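Side-chain contacts in isochorismatase family protein family (Burkholderia thailandensis, PDB 3TXY), which is of unknown function but probably acts as a hydrolase, as a member of the isochorismatase-like cysteine hydrolase family: residues Pro8-Thr13 with Asn153-Ser158; Val39-Glu44 with Ser158-Thr163; Ile129-Ile134 with Glu141-Glu146. All coordinates share one frame; numbering follows the deposited sequence.

Contact 1 of 3, residues Pro8-Thr13 with Asn153-Ser158; sequences PTLNPT and NVVVVS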
loop_
_atom_site.group_PDB
_atom_site.type_symbol
_atom_site.label_atom_id
_atom_site.label_comp_id
_atom_site.label_asym_id
_atom_site.label_seq_id
_atom_site.Cartn_x
_atom_site.Cartn_y
_atom_site.Cartn_z
ATOM N N PRO A 8 8.951 -18.883 10.192
ATOM C CA PRO A 8 9.237 -18.237 8.920
ATOM C C PRO A 8 10.661 -18.498 8.469
ATOM O O PRO A 8 11.533 -18.811 9.288
ATOM C CB PRO A 8 9.052 -16.752 9.246
ATOM C CG PRO A 8 9.398 -16.653 10.690
ATOM C CD PRO A 8 8.838 -17.909 11.287
ATOM N N THR A 9 10.890 -18.384 7.172
ATOM C CA THR A 9 12.229 -18.444 6.630
ATOM C C THR A 9 12.838 -17.052 6.665
ATOM O O THR A 9 12.240 -16.098 6.130
ATOM C CB THR A 9 12.230 -18.910 5.170
ATOM O OG1 THR A 9 11.617 -20.202 5.074
ATOM C CG2 THR A 9 13.657 -18.979 4.657
ATOM N N LEU A 10 14.015 -16.940 7.290
ATOM C CA LEU A 10 14.705 -15.662 7.401
ATOM C C LEU A 10 16.162 -15.776 6.993
ATOM O O LEU A 10 16.882 -16.656 7.491
ATOM C CB LEU A 10 14.672 -15.147 8.851
ATOM C CG LEU A 10 13.399 -14.561 9.450
ATOM C CD1 LEU A 10 13.727 -14.173 10.878
ATOM C CD2 LEU A 10 12.922 -13.366 8.643
ATOM N N ASN A 11 16.613 -14.855 6.141
ATOM C CA ASN A 11 18.046 -14.658 5.913
ATOM C C ASN A 11 18.698 -14.009 7.137
ATOM O O ASN A 11 18.003 -13.346 7.914
ATOM C CB ASN A 11 18.251 -13.789 4.672
ATOM C CG ASN A 11 17.778 -14.474 3.421
ATOM O OD1 ASN A 11 18.327 -15.516 3.050
ATOM N ND2 ASN A 11 16.760 -13.916 2.765
ATOM N N PRO A 12 20.027 -14.192 7.326
ATOM C CA PRO A 12 20.713 -13.562 8.466
ATOM C C PRO A 12 20.677 -12.034 8.461
ATOM O O PRO A 12 20.800 -11.398 9.507
ATOM C CB PRO A 12 22.169 -14.020 8.317
ATOM C CG PRO A 12 22.147 -15.164 7.380
ATOM C CD PRO A 12 20.933 -15.016 6.510
ATOM N N THR A 13 20.569 -11.485 7.258
ATOM C CA THR A 13 20.552 -10.055 6.986
ATOM C C THR A 13 19.138 -9.512 7.199
ATOM O O THR A 13 18.434 -9.150 6.244
ATOM C CB THR A 13 21.045 -9.829 5.542
ATOM O OG1 THR A 13 20.403 -10.759 4.634
ATOM C CG2 THR A 13 22.540 -10.045 5.487
ATOM N N ASN A 153 12.238 -9.273 1.692
ATOM C CA ASN A 153 11.452 -10.366 2.280
ATOM C C ASN A 153 10.788 -9.822 3.543
ATOM O O ASN A 153 11.476 -9.383 4.479
ATOM C CB ASN A 153 12.318 -11.561 2.610
ATOM C CG ASN A 153 13.016 -12.105 1.395
ATOM O OD1 ASN A 153 12.378 -12.683 0.501
ATOM N ND2 ASN A 153 14.329 -11.916 1.339
ATOM N N VAL A 154 9.460 -9.795 3.539
ATOM C CA VAL A 154 8.690 -9.202 4.638
ATOM C C VAL A 154 8.059 -10.291 5.512
ATOM O O VAL A 154 7.431 -11.226 5.009
ATOM C CB VAL A 154 7.564 -8.295 4.121
ATOM C CG1 VAL A 154 6.759 -7.700 5.283
ATOM C CG2 VAL A 154 8.102 -7.188 3.203
ATOM N N VAL A 155 8.222 -10.144 6.823
ATOM C CA VAL A 155 7.561 -10.977 7.802
ATOM C C VAL A 155 6.757 -10.050 8.709
ATOM O O VAL A 155 7.305 -9.090 9.287
ATOM C CB VAL A 155 8.579 -11.785 8.636
ATOM C CG1 VAL A 155 7.862 -12.680 9.653
ATOM C CG2 VAL A 155 9.470 -12.600 7.702
ATOM N N VAL A 156 5.467 -10.332 8.849
ATOM C CA VAL A 156 4.605 -9.586 9.766
ATOM C C VAL A 156 4.289 -10.422 11.019
ATOM O O VAL A 156 3.929 -11.592 10.925
ATOM C CB VAL A 156 3.311 -9.134 9.089
ATOM C CG1 VAL A 156 2.515 -8.238 10.018
ATOM C CG2 VAL A 156 3.648 -8.385 7.815
ATOM N N VAL A 157 4.443 -9.796 12.183
ATOM C CA VAL A 157 4.328 -10.485 13.461
ATOM C C VAL A 157 2.904 -10.351 13.989
ATOM O O VAL A 157 2.508 -9.295 14.503
ATOM C CB VAL A 157 5.336 -9.943 14.511
ATOM C CG1 VAL A 157 5.200 -10.703 15.824
ATOM C CG2 VAL A 157 6.770 -10.033 13.973
ATOM N N SER A 158 2.156 -11.452 13.899
ATOM C CA SER A 158 0.728 -11.438 14.147
ATOM C C SER A 158 0.344 -10.970 15.548
ATOM O O SER A 158 -0.658 -10.248 15.724
ATOM C CB SER A 158 0.117 -12.823 13.865
ATOM O OG SER A 158 0.718 -13.813 14.648
#
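Pro-8 and Leu-10 pack against Val-155 in a small apolar contact between the loop leading into strand 14-19 and strand 153-162 of the parallel sheet. The chains run in roughly opposite directions; the CA of Pro-8 is nearest that of Val-155, the CA of Leu-10 nearest that of Asn-153. They do not pair as strands: the CA atoms of Pro-8 and Val-155 are 7.5 Å apart, and no hydrogen bond crosses. The contact buries 165 Å², and the nearest approaches are all between side-chain atoms. Val-155 divides its two methyls between the partners: with CG1 anti to the backbone N (chi1 -179°), CG2 is left beside it and meets Leu-10 CD2 at 3.7 Å. CG1 lies more loosely against Pro-8 CB, at 4.3 Å. The Leu-10 side chain crosses that of Val-155 at about a right angle, and one methyl alone does the touching.

At the other end the contact turns polar. Asn-11 ND2 and Asn-153 ND2 come within 3.5 Å, but both are donors, so no bond links them; the amide planes are turned 51° apart. Asp-128 ties the two residues together instead, with OD1 accepting from Asn-153 ND2 and OD2 from the backbone N of Asn-11. Asn-153 OD1 accepts from the backbone N of Lys-74 of the second subunit, which places this end at the dimer interface.

The loop thus lies over strand 153-162 next to the outermost strand 182-184, where Thr-9 O accepts from Gln-182 NE2, while Ala-192 of helix 186-194 packs on both Pro-8 and Leu-10; Val-154 points the other way, onto Leu-131 of strand 128-134.

Contact 2 of 3, residues Val39-Glu44 with Ser158-Thr163; sequences VAKTAE and SDAVST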
loop_
_atom_site.group_PDB
_atom_site.type_symbol
_atom_site.label_atom_id
_atom_site.label_comp_id
_atom_site.label_asym_id
_atom_site.label_seq_id
_atom_site.Cartn_x
_atom_site.Cartn_y
_atom_site.Cartn_z
ATOM N N VAL A 39 3.713 -3.102 22.241
ATOM C CA VAL A 39 4.957 -2.515 22.737
ATOM C C VAL A 39 5.820 -3.576 23.423
ATOM O O VAL A 39 7.001 -3.707 23.122
ATOM C CB VAL A 39 4.691 -1.321 23.689
ATOM C CG1 VAL A 39 5.989 -0.871 24.380
ATOM C CG2 VAL A 39 4.067 -0.161 22.920
ATOM N N ALA A 40 5.220 -4.365 24.310
ATOM C CA ALA A 40 5.985 -5.372 25.074
ATOM C C ALA A 40 6.601 -6.413 24.156
ATOM O O ALA A 40 7.771 -6.766 24.283
ATOM C CB ALA A 40 5.091 -6.059 26.091
ATOM N N LYS A 41 5.793 -6.904 23.220
ATOM C CA LYS A 41 6.245 -7.940 22.291
ATOM C C LYS A 41 7.382 -7.432 21.435
ATOM O O LYS A 41 8.348 -8.152 21.143
ATOM C CB LYS A 41 5.100 -8.298 21.374
ATOM C CG LYS A 41 5.160 -9.689 20.849
ATOM C CD LYS A 41 4.524 -10.617 21.855
ATOM C CE LYS A 41 5.541 -11.525 22.468
ATOM N NZ LYS A 41 4.787 -12.459 23.351
ATOM N N THR A 42 7.259 -6.178 21.012
ATOM C CA THR A 42 8.260 -5.559 20.155
ATOM C C THR A 42 9.589 -5.412 20.907
ATOM O O THR A 42 10.654 -5.706 20.356
ATOM C CB THR A 42 7.772 -4.186 19.652
ATOM O OG1 THR A 42 6.615 -4.378 18.811
ATOM C CG2 THR A 42 8.856 -3.491 18.855
ATOM N N ALA A 43 9.520 -4.977 22.161
ATOM C CA ALA A 43 10.718 -4.869 22.986
ATOM C C ALA A 43 11.428 -6.225 23.131
ATOM O O ALA A 43 12.646 -6.302 22.997
ATOM C CB ALA A 43 10.380 -4.284 24.349
ATOM N N GLU A 44 10.660 -7.286 23.358
ATOM C CA GLU A 44 11.213 -8.638 23.484
ATOM C C GLU A 44 11.930 -9.047 22.219
ATOM O O GLU A 44 13.023 -9.602 22.260
ATOM C CB GLU A 44 10.118 -9.673 23.771
ATOM C CG GLU A 44 9.494 -9.626 25.158
ATOM C CD GLU A 44 8.242 -10.500 25.242
ATOM O OE1 GLU A 44 8.225 -11.586 24.610
ATOM O OE2 GLU A 44 7.260 -10.086 25.909
ATOM N N SER A 158 2.156 -11.452 13.899
ATOM C CA SER A 158 0.728 -11.438 14.147
ATOM C C SER A 158 0.344 -10.970 15.548
ATOM O O SER A 158 -0.658 -10.248 15.724
ATOM C CB SER A 158 0.117 -12.823 13.865
ATOM O OG SER A 158 0.718 -13.813 14.648
ATOM N N ASP A 159 1.145 -11.349 16.540
ATOM C CA ASP A 159 0.874 -10.926 17.915
ATOM C C ASP A 159 1.622 -9.658 18.311
ATOM O O ASP A 159 1.709 -9.325 19.500
ATOM C CB ASP A 159 1.088 -12.079 18.912
ATOM C CG ASP A 159 2.459 -12.704 18.837
ATOM O OD1 ASP A 159 3.206 -12.485 17.865
ATOM O OD2 ASP A 159 2.792 -13.454 19.794
ATOM N N ALA A 160 2.146 -8.933 17.313
ATOM C CA ALA A 160 2.695 -7.602 17.549
ATOM C C ALA A 160 2.243 -6.594 16.502
ATOM O O ALA A 160 2.931 -5.597 16.281
ATOM C CB ALA A 160 4.221 -7.656 17.637
ATOM N N VAL A 161 1.102 -6.857 15.867
ATOM C CA VAL A 161 0.368 -5.876 15.079
ATOM C C VAL A 161 -1.096 -5.896 15.535
ATOM O O VAL A 161 -1.679 -6.978 15.726
ATOM C CB VAL A 161 0.478 -6.099 13.544
ATOM C CG1 VAL A 161 1.939 -5.986 13.094
ATOM C CG2 VAL A 161 -0.125 -7.438 13.089
ATOM N N SER A 162 -1.676 -4.706 15.713
ATOM C CA SER A 162 -3.079 -4.579 16.101
ATOM C C SER A 162 -3.769 -3.484 15.309
ATOM O O SER A 162 -3.129 -2.608 14.712
ATOM C CB SER A 162 -3.214 -4.349 17.609
ATOM O OG SER A 162 -2.740 -5.470 18.325
ATOM N N THR A 163 -5.089 -3.555 15.297
ATOM C CA THR A 163 -5.895 -2.663 14.473
ATOM C C THR A 163 -7.290 -2.476 15.080
ATOM O O THR A 163 -7.503 -2.813 16.247
ATOM C CB THR A 163 -5.899 -3.149 13.004
ATOM O OG1 THR A 163 -6.480 -2.151 12.168
ATOM C CG2 THR A 163 -6.617 -4.503 12.809
#
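Helix 35-51 comes closest to strand 153-162 where the latter turns its corner at residues 158-160, the CA atoms of Lys-41 and Ala-160 standing 5.9 Å apart. This is helix-on-sheet packing in a Rossmann-like alpha/beta fold, whose parallel strands follow the order 3-2-1-4-5-6. No hydrogen bond crosses, and 150 Å² is buried, Lys-41 giving the largest share of any residue. Lys-41 CB and Ala-160 CB meet at 3.9 Å, and the next carbon, Lys-41 CG, lies 3.7 Å from the carbonyl oxygen Asp-159 O. The lysine is not extended: bends at chi2 (85°) and chi3 (-112°) carry it across Asp-159, bringing CD within 3.9 Å of Asp-159 OD2.

The charged ends approach without joining. Lys-41 NZ stands 4.2 Å from Asp-159 OD2, too far for a salt bridge, and its other acidic neighbour, Glu-44 OE1 one helical turn on, makes only a long one at 3.8 Å. Such spacing is consistent with a general electrostatic attraction more than with a fixed ion pair. The aspartate has a firmer partner: with chi1 at 55° its CG sits between the backbone N and the carbonyl carbon, and OD1 accepts from the backbone N of Ala-186, at the start of helix 186-194.

On the buried flank, Thr-42 adds a weaker touch. Its hydroxyl is hydrogen-bonded to Val-38 O and to Thr-132 OG1, and the same OG1 lies 4.2 Å from Ala-160 CB, a van der Waals contact.

Contact 3 of 3, residues Ile129-Ile134 with Glu141-Glu146; sequences IVLTGI and ESTARE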
loop_
_atom_site.group_PDB
_atom_site.type_symbol
_atom_site.label_atom_id
_atom_site.label_comp_id
_atom_site.label_asym_id
_atom_site.label_seq_id
_atom_site.Cartn_x
_atom_site.Cartn_y
_atom_site.Cartn_z
ATOM N N ILE A 129 12.844 -7.895 6.389
ATOM C CA ILE A 129 12.317 -7.087 7.494
ATOM C C ILE A 129 11.247 -7.841 8.272
ATOM O O ILE A 129 10.399 -8.532 7.697
ATOM C CB ILE A 129 11.842 -5.659 7.094
ATOM C CG1 ILE A 129 10.589 -5.660 6.216
ATOM C CG2 ILE A 129 12.962 -4.883 6.406
ATOM C CD1 ILE A 129 10.039 -4.250 5.983
ATOM N N VAL A 130 11.332 -7.720 9.593
ATOM C CA VAL A 130 10.329 -8.222 10.506
ATOM C C VAL A 130 9.566 -7.008 11.015
ATOM O O VAL A 130 10.135 -6.104 11.623
ATOM C CB VAL A 130 10.960 -9.053 11.639
ATOM C CG1 VAL A 130 9.926 -9.362 12.728
ATOM C CG2 VAL A 130 11.568 -10.324 11.038
ATOM N N LEU A 131 8.260 -7.008 10.743
ATOM C CA LEU A 131 7.399 -5.863 10.960
ATOM C C LEU A 131 6.456 -6.042 12.148
ATOM O O LEU A 131 5.773 -7.057 12.283
ATOM C CB LEU A 131 6.607 -5.633 9.677
ATOM C CG LEU A 131 6.280 -4.279 9.094
ATOM C CD1 LEU A 131 7.351 -3.196 9.223
ATOM C CD2 LEU A 131 5.935 -4.515 7.610
ATOM N N THR A 132 6.470 -5.047 13.033
ATOM C CA THR A 132 5.499 -4.930 14.106
ATOM C C THR A 132 4.893 -3.535 14.086
ATOM O O THR A 132 5.395 -2.631 13.410
ATOM C CB THR A 132 6.133 -5.179 15.495
ATOM O OG1 THR A 132 6.803 -3.996 15.965
ATOM C CG2 THR A 132 7.106 -6.322 15.451
ATOM N N GLY A 133 3.824 -3.360 14.848
ATOM C CA GLY A 133 3.278 -2.034 15.149
ATOM C C GLY A 133 1.783 -1.842 14.919
ATOM O O GLY A 133 1.017 -2.804 14.858
ATOM N N ILE A 134 1.387 -0.569 14.815
ATOM C CA ILE A 134 -0.005 -0.147 14.812
ATOM C C ILE A 134 -0.184 0.884 13.678
ATOM O O ILE A 134 0.707 1.725 13.516
ATOM C CB ILE A 134 -0.361 0.550 16.165
ATOM C CG1 ILE A 134 0.007 -0.331 17.371
ATOM C CG2 ILE A 134 -1.821 0.977 16.174
ATOM C CD1 ILE A 134 0.165 0.479 18.651
ATOM N N GLU A 141 0.592 -2.103 7.040
ATOM C CA GLU A 141 0.323 -2.652 5.707
ATOM C C GLU A 141 0.958 -1.835 4.582
ATOM O O GLU A 141 1.508 -2.393 3.633
ATOM C CB GLU A 141 -1.174 -2.792 5.471
ATOM C CG GLU A 141 -1.508 -3.341 4.085
ATOM C CD GLU A 141 -2.932 -3.839 3.984
ATOM O OE1 GLU A 141 -3.544 -4.123 5.044
ATOM O OE2 GLU A 141 -3.435 -3.949 2.838
ATOM N N SER A 142 0.871 -0.504 4.662
ATOM C CA SER A 142 1.472 0.354 3.633
ATOM C C SER A 142 2.987 0.146 3.562
ATOM O O SER A 142 3.572 0.106 2.470
ATOM C CB SER A 142 1.157 1.821 3.889
ATOM O OG SER A 142 -0.167 2.155 3.481
ATOM N N THR A 143 3.618 -0.001 4.724
ATOM C CA THR A 143 5.047 -0.274 4.768
ATOM C C THR A 143 5.337 -1.658 4.176
ATOM O O THR A 143 6.297 -1.817 3.395
ATOM C CB THR A 143 5.571 -0.196 6.226
ATOM O OG1 THR A 143 5.261 1.101 6.777
ATOM C CG2 THR A 143 7.084 -0.445 6.271
ATOM N N ALA A 144 4.504 -2.640 4.537
ATOM C CA ALA A 144 4.632 -4.017 4.044
ATOM C C ALA A 144 4.502 -4.075 2.506
ATOM O O ALA A 144 5.332 -4.679 1.816
ATOM C CB ALA A 144 3.576 -4.910 4.698
ATOM N N ARG A 145 3.461 -3.433 1.988
ATOM C CA ARG A 145 3.260 -3.364 0.551
ATOM C C ARG A 145 4.440 -2.736 -0.197
ATOM O O ARG A 145 4.899 -3.252 -1.205
ATOM C CB ARG A 145 1.996 -2.571 0.258
ATOM C CG ARG A 145 0.727 -3.369 0.515
ATOM C CD ARG A 145 -0.498 -2.503 0.238
ATOM N NE ARG A 145 -1.754 -3.197 0.507
ATOM C CZ ARG A 145 -2.603 -3.666 -0.407
ATOM N NH1 ARG A 145 -2.376 -3.519 -1.707
ATOM N NH2 ARG A 145 -3.709 -4.273 0.004
ATOM N N GLU A 146 4.932 -1.614 0.309
ATOM C CA GLU A 146 6.041 -0.934 -0.330
ATOM C C GLU A 146 7.344 -1.730 -0.206
ATOM O O GLU A 146 8.141 -1.743 -1.125
ATOM C CB GLU A 146 6.193 0.484 0.232
ATOM C CG GLU A 146 7.269 1.276 -0.489
ATOM C CD GLU A 146 7.095 2.795 -0.415
ATOM O OE1 GLU A 146 7.893 3.478 -1.078
ATOM O OE2 GLU A 146 6.192 3.315 0.281
#
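Leu-131 reaches from strand 128-134 onto helix 136-149, forming the tight part of a buried contact within a beta-alpha-beta unit that continues into strand 153-162. Its CD2 lies 3.8 Å from Ala-144 CB and equally close to Ala-144 CA, so the leucine methyl packs on both the alanine methyl and the helix backbone. The other branch, CD1, meets Thr-143 CG2 at 4.0 Å. A chi1 of -141°, well off a staggered position, swings CG so that its two branches fall on these two neighbours. The threonine turns its methyl to the leucine, while OG1 bonds Gly-139 O and the backbone N of Ala-111.

Packing is looser at Ile-129, whose side chain stays 4.8 Å from the nearest atom of 141-146. Turned from Leu-131 are polar residues: Glu-146 is partly exposed, Glu-141 and Arg-145 buried. Arg-145 grips Glu-141 side-on: NH2 at 2.9 Å and NE at 3.0 Å both donate to OE2, which lies within 4° of the guanidinium plane.

That grip fixes the guanidinium's rotation. In the second subunit, NH1 also bonds Ser-142 OG and NH2 bonds Asn-137 O. The chemistry implies a two-faced helix, apolar toward the sheet and polar toward the second subunit, where an arginine already paired within its own chain donates across the interface.

How the contacts relate
Contact 3 belongs to the core, all its touching residues being buried, whereas contacts 1 and 2 are partly buried and include solvent-accessible polar ends. Contacts 1 and 2 use successive parts of strand 153-162, sharing Ser-158, with centres about 15 Å apart. Strand 128-134 of contact 3 runs beside both: Val-155 O probably accepts from Leu-131 N (2.7 Å), and Ala-160 O from Gly-133 N (2.8 Å). Apolar packing carries contacts 1 and 3; in contact 2 a bent lysine crosses a carbonyl oxygen and a carboxylate. Contacts 1 and 3 also meet the second subunit through polar groups, while contact 2 touches no other chain of the assembly.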